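Local coordinates for protein beta-1,4-mannanase (PDB 3VUP) that probably hydrolyses the beta-1,4 linkages of mannan in the digestive fluid of the sea hare Aplysia kurodai, using a TIM-barrel fold, at residues S135-D138 against K139-P143; N121-D124 against G125-D129. All blocks are in the same frame, centred on the assembly; numbering follows the deposited sequence. Where two conformers were deposited one is given.

Interaction 1. Residues S135-D138 against K139-P143. With SO4 (sulfate ion), chain H.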
loop_
_atom_site.group_PDB
_atom_site.type_symbol
_atom_site.label_atom_id
_atom_site.label_comp_id
_atom_site.label_asym_id
_atom_site.label_seq_id
_atom_site.Cartn_x
_atom_site.Cartn_y
_atom_site.Cartn_z
ATOM N N SER A 135 14.231 -13.562 9.343
ATOM C CA SER A 135 15.265 -13.541 8.307
ATOM C C SER A 135 14.959 -12.522 7.209
ATOM O O SER A 135 15.863 -11.846 6.727
ATOM C CB SER A 135 15.553 -14.939 7.727
ATOM O OG SER A 135 14.541 -15.401 6.849
ATOM N N TYR A 136 13.691 -12.392 6.822
ATOM C CA TYR A 136 13.326 -11.344 5.872
ATOM C C TYR A 136 13.671 -9.969 6.438
ATOM O O TYR A 136 14.271 -9.120 5.763
ATOM C CB TYR A 136 11.830 -11.389 5.493
ATOM C CG TYR A 136 11.449 -10.170 4.685
ATOM C CD1 TYR A 136 12.038 -9.938 3.447
ATOM C CD2 TYR A 136 10.555 -9.219 5.176
ATOM C CE1 TYR A 136 11.743 -8.809 2.709
ATOM C CE2 TYR A 136 10.247 -8.085 4.437
ATOM C CZ TYR A 136 10.846 -7.887 3.207
ATOM O OH TYR A 136 10.547 -6.744 2.498
ATOM N N ILE A 137 13.279 -9.751 7.686
ATOM C CA ILE A 137 13.493 -8.469 8.327
ATOM C C ILE A 137 14.977 -8.128 8.427
ATOM O O ILE A 137 15.398 -7.026 8.065
ATOM C CB ILE A 137 12.801 -8.456 9.683
ATOM C CG1 ILE A 137 11.282 -8.400 9.463
ATOM C CG2 ILE A 137 13.291 -7.285 10.530
ATOM C CD1 ILE A 137 10.471 -8.588 10.707
ATOM N N ASP A 138 15.777 -9.087 8.880
ATOM C CA ASP A 138 17.189 -8.824 9.121
ATOM C C ASP A 138 18.033 -8.804 7.848
ATOM O O ASP A 138 18.939 -7.987 7.712
ATOM C CB ASP A 138 17.753 -9.824 10.129
ATOM C CG ASP A 138 17.212 -9.607 11.525
ATOM O OD1 ASP A 138 16.690 -8.507 11.796
ATOM O OD2 ASP A 138 17.321 -10.531 12.359
ATOM N N LYS A 139 17.730 -9.696 6.912
ATOM C CA LYS A 139 18.568 -9.851 5.725
ATOM C C LYS A 139 18.132 -9.017 4.519
ATOM O O LYS A 139 18.932 -8.795 3.606
ATOM C CB LYS A 139 18.666 -11.325 5.321
ATOM C CG LYS A 139 19.402 -12.197 6.318
ATOM C CD LYS A 139 20.904 -11.956 6.239
ATOM C CE LYS A 139 21.694 -13.024 6.979
ATOM N NZ LYS A 139 23.120 -13.049 6.537
ATOM N N ALA A 140 16.874 -8.582 4.496
ATOM C CA ALA A 140 16.360 -7.831 3.350
ATOM C C ALA A 140 15.713 -6.501 3.712
ATOM O O ALA A 140 16.094 -5.469 3.174
ATOM C CB ALA A 140 15.412 -8.688 2.509
ATOM N N LEU A 141 14.719 -6.521 4.596
ATOM C CA LEU A 141 13.942 -5.305 4.840
ATOM C C LEU A 141 14.776 -4.202 5.484
ATOM O O LEU A 141 14.811 -3.074 4.985
ATOM C CB LEU A 141 12.706 -5.608 5.687
ATOM C CG LEU A 141 11.800 -4.407 5.965
ATOM C CD1 LEU A 141 11.253 -3.785 4.682
ATOM C CD2 LEU A 141 10.664 -4.840 6.867
ATOM N N LYS A 142 15.433 -4.514 6.597
ATOM C CA LYS A 142 16.248 -3.499 7.243
ATOM C C LYS A 142 17.352 -2.953 6.315
ATOM O O LYS A 142 17.532 -1.739 6.236
ATOM C CB LYS A 142 16.777 -3.959 8.610
ATOM C CG LYS A 142 15.692 -4.064 9.689
ATOM C CD LYS A 142 16.268 -4.589 10.994
ATOM C CE LYS A 142 15.256 -4.576 12.123
ATOM N NZ LYS A 142 15.915 -4.890 13.418
ATOM N N PRO A 143 18.079 -3.828 5.589
ATOM C CA PRO A 143 19.063 -3.256 4.659
ATOM C C PRO A 143 18.462 -2.323 3.603
ATOM O O PRO A 143 19.047 -1.281 3.304
ATOM C CB PRO A 143 19.681 -4.498 4.014
ATOM C CG PRO A 143 19.610 -5.529 5.110
ATOM C CD PRO A 143 18.293 -5.276 5.785
HETATM S S SO4 H . 14.142 -6.770 16.091
HETATM O O1 SO4 H . 13.993 -7.847 15.116
HETATM O O2 SO4 H . 12.928 -6.643 16.909
HETATM O O3 SO4 H . 15.275 -7.047 16.970
HETATM O O4 SO4 H . 14.390 -5.516 15.380
#
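The Y136 ring packs on CB of A140 and CB of L141 at a wider pi-type turn of helix 130-147, an outer helix of the TIM barrel. The buried side is tight. CB of L141 makes an off-centre CH-pi contact with the Y136 ring, 4.1 Å from its centroid, while CB of A140 approaches CE1 of Y136 obliquely at 3.7 Å. With CG anti to the backbone N (chi1 171°), the ring is sent along the helix toward these two residues; W111 meets it edge-to-face and H64 NE2 is hydrogen-bonded to its OH. The widened turn shows in the backbone: O of Y136 accepts from both A140 N and L141 N, the latter nearly straight (169°), and K142 N reaches back five residues to I137 O. P143, which has no N-H to give, follows at the kink, its CD 3.4 Å from D138 O. The D138 and K142 side is looser. These side chains run alongside each other, yet D138 OD1 and K142 NZ stay 4.0 Å apart, short of a salt bridge. Extended K142 passes I137 CG2 with its CE and donates a hydrogen bond from NZ to O4 of a sulfate, probably from the crystallisation liquor, at 2.6 Å.

Interaction 2. Residues N121-D124 against G125-D129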
loop_
_atom_site.group_PDB
_atom_site.type_symbol
_atom_site.label_atom_id
_atom_site.label_comp_id
_atom_site.label_asym_id
_atom_site.label_seq_id
_atom_site.Cartn_x
_atom_site.Cartn_y
_atom_site.Cartn_z
ATOM N N ASN A 121 5.994 -21.453 -1.800
ATOM C CA ASN A 121 5.400 -21.079 -0.513
ATOM C C ASN A 121 6.280 -20.123 0.279
ATOM O O ASN A 121 6.387 -20.199 1.505
ATOM C CB ASN A 121 5.082 -22.327 0.306
ATOM C CG ASN A 121 4.207 -23.306 -0.453
ATOM O OD1 ASN A 121 3.196 -22.923 -1.047
ATOM N ND2 ASN A 121 4.598 -24.573 -0.453
ATOM N N ARG A 122 6.911 -19.220 -0.453
ATOM C CA ARG A 122 7.875 -18.293 0.107
ATOM C C ARG A 122 7.208 -17.218 0.964
ATOM O O ARG A 122 7.625 -16.969 2.098
ATOM C CB ARG A 122 8.665 -17.626 -1.015
ATOM C CG ARG A 122 9.605 -18.566 -1.724
ATOM C CD ARG A 122 10.216 -17.926 -2.947
ATOM N NE ARG A 122 11.092 -18.869 -3.631
ATOM C CZ ARG A 122 11.576 -18.701 -4.857
ATOM N NH1 ARG A 122 11.275 -17.614 -5.552
ATOM N NH2 ARG A 122 12.363 -19.626 -5.388
ATOM N N LEU A 123 6.149 -16.611 0.439
ATOM C CA LEU A 123 5.383 -15.660 1.230
ATOM C C LEU A 123 4.688 -16.371 2.387
ATOM O O LEU A 123 4.685 -15.879 3.514
ATOM C CB LEU A 123 4.368 -14.922 0.357
ATOM C CG LEU A 123 3.390 -13.987 1.071
ATOM C CD1 LEU A 123 4.133 -12.953 1.910
ATOM C CD2 LEU A 123 2.457 -13.303 0.069
ATOM N N ASP A 124 4.127 -17.543 2.104
ATOM C CA ASP A 124 3.439 -18.336 3.107
ATOM C C ASP A 124 4.314 -18.574 4.344
ATOM O O ASP A 124 3.851 -18.431 5.484
ATOM C CB ASP A 124 3.016 -19.656 2.474
ATOM C CG ASP A 124 2.184 -20.513 3.405
ATOM O OD1 ASP A 124 1.001 -20.179 3.619
ATOM O OD2 ASP A 124 2.703 -21.535 3.904
ATOM N N GLY A 125 5.584 -18.905 4.121
ATOM C CA GLY A 125 6.502 -19.155 5.220
ATOM C C GLY A 125 6.791 -17.930 6.070
ATOM O O GLY A 125 6.986 -18.040 7.284
ATOM N N LEU A 126 6.835 -16.757 5.444
ATOM C CA LEU A 126 7.045 -15.528 6.199
ATOM C C LEU A 126 5.844 -15.199 7.080
ATOM O O LEU A 126 5.991 -14.630 8.164
ATOM C CB LEU A 126 7.320 -14.356 5.262
ATOM C CG LEU A 126 8.528 -14.483 4.342
ATOM C CD1 LEU A 126 8.707 -13.177 3.585
ATOM C CD2 LEU A 126 9.787 -14.833 5.122
ATOM N N ILE A 127 4.651 -15.546 6.607
ATOM C CA ILE A 127 3.436 -15.291 7.370
ATOM C C ILE A 127 3.291 -16.277 8.531
ATOM O O ILE A 127 2.886 -15.899 9.635
ATOM C CB ILE A 127 2.195 -15.344 6.459
ATOM C CG1 ILE A 127 2.257 -14.205 5.434
ATOM C CG2 ILE A 127 0.912 -15.263 7.273
ATOM C CD1 ILE A 127 1.257 -14.342 4.298
ATOM N N LYS A 128 3.640 -17.535 8.289
ATOM C CA LYS A 128 3.391 -18.573 9.278
ATOM C C LYS A 128 4.543 -18.839 10.254
ATOM O O LYS A 128 4.293 -19.258 11.383
ATOM C CB LYS A 128 2.964 -19.877 8.593
ATOM C CG LYS A 128 1.604 -19.791 7.923
ATOM C CD LYS A 128 1.197 -21.120 7.307
ATOM C CE LYS A 128 -0.181 -21.020 6.669
ATOM N NZ LYS A 128 -0.473 -22.158 5.752
ATOM N N ASP A 129 5.781 -18.594 9.823
ATOM C CA ASP A 129 6.980 -19.003 10.560
ATOM C C ASP A 129 7.751 -17.767 11.021
ATOM O O ASP A 129 8.273 -17.003 10.206
ATOM C CB ASP A 129 7.848 -19.895 9.653
ATOM C CG ASP A 129 9.064 -20.492 10.360
ATOM O OD1 ASP A 129 9.349 -21.684 10.118
ATOM O OD2 ASP A 129 9.754 -19.787 11.124
#
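L123 and I127 meet on the buried side of the short helix 122-128, one turn apart, and D124 and K128 pair one residue further round; both are i to i+4 contacts of a helix that follows barrel strand 105-112. In the apolar pair the two side chains slant across each other, and CD1 of I127 comes to 3.9 Å from CG of L123. CG anti to its amide nitrogen (chi1 174°) holds the L123 branch at about the level of its own CA, and CD1 of I127 reaches back along the helix to meet CG and CD1 of the leucine. F203 of helix 197-214 touches both residues, and W111 of strand 105-112 lies against L123.

The charged pair is also crossed, but its grip is slack. K128 is extended beyond CG and runs past the carboxylate of D124, so that its CE is 3.4 Å from D124 OD1 and its CD is near D124 OD2. The salt bridge from K128 NZ to D124 OD1, at 3.3 Å, is weak as a hydrogen bond, and OD1 also has a hydrogen bond with Y195 OH, which probably helps fix how the carboxylate is turned.

Beneath the side chains the backbone ladder is uneven: L126 N to R122 O is a weak bond, whereas I127 N and K128 N find L123 O and D124 O at ordinary length. At the start of the helix D118 accepts from the backbone N atoms of L123 and D124. At the far end D129 is the N-cap of the next helix, its OD2 taking a hydrogen bond from K132 N.

Read from the N terminus, the chain leaves barrel strand 105-112, enters helix 122-128, where interaction 2 lies, turns at D129 and continues into helix 130-147, which carries interaction 1. The two are in series: neither nests within the other nor crosses it, and each is made of contacts between residues about one turn apart, within a single helix, so neither closes a long loop. Their centres are 14 Å apart, but the helices touch directly, Y136 CB lying 4.0 Å from L126 CD2. Both also pack against strand 105-112 and helix 197-214, so the two consecutive helices share the same barrel strand and the same neighbouring helix on one side of the chain's centre.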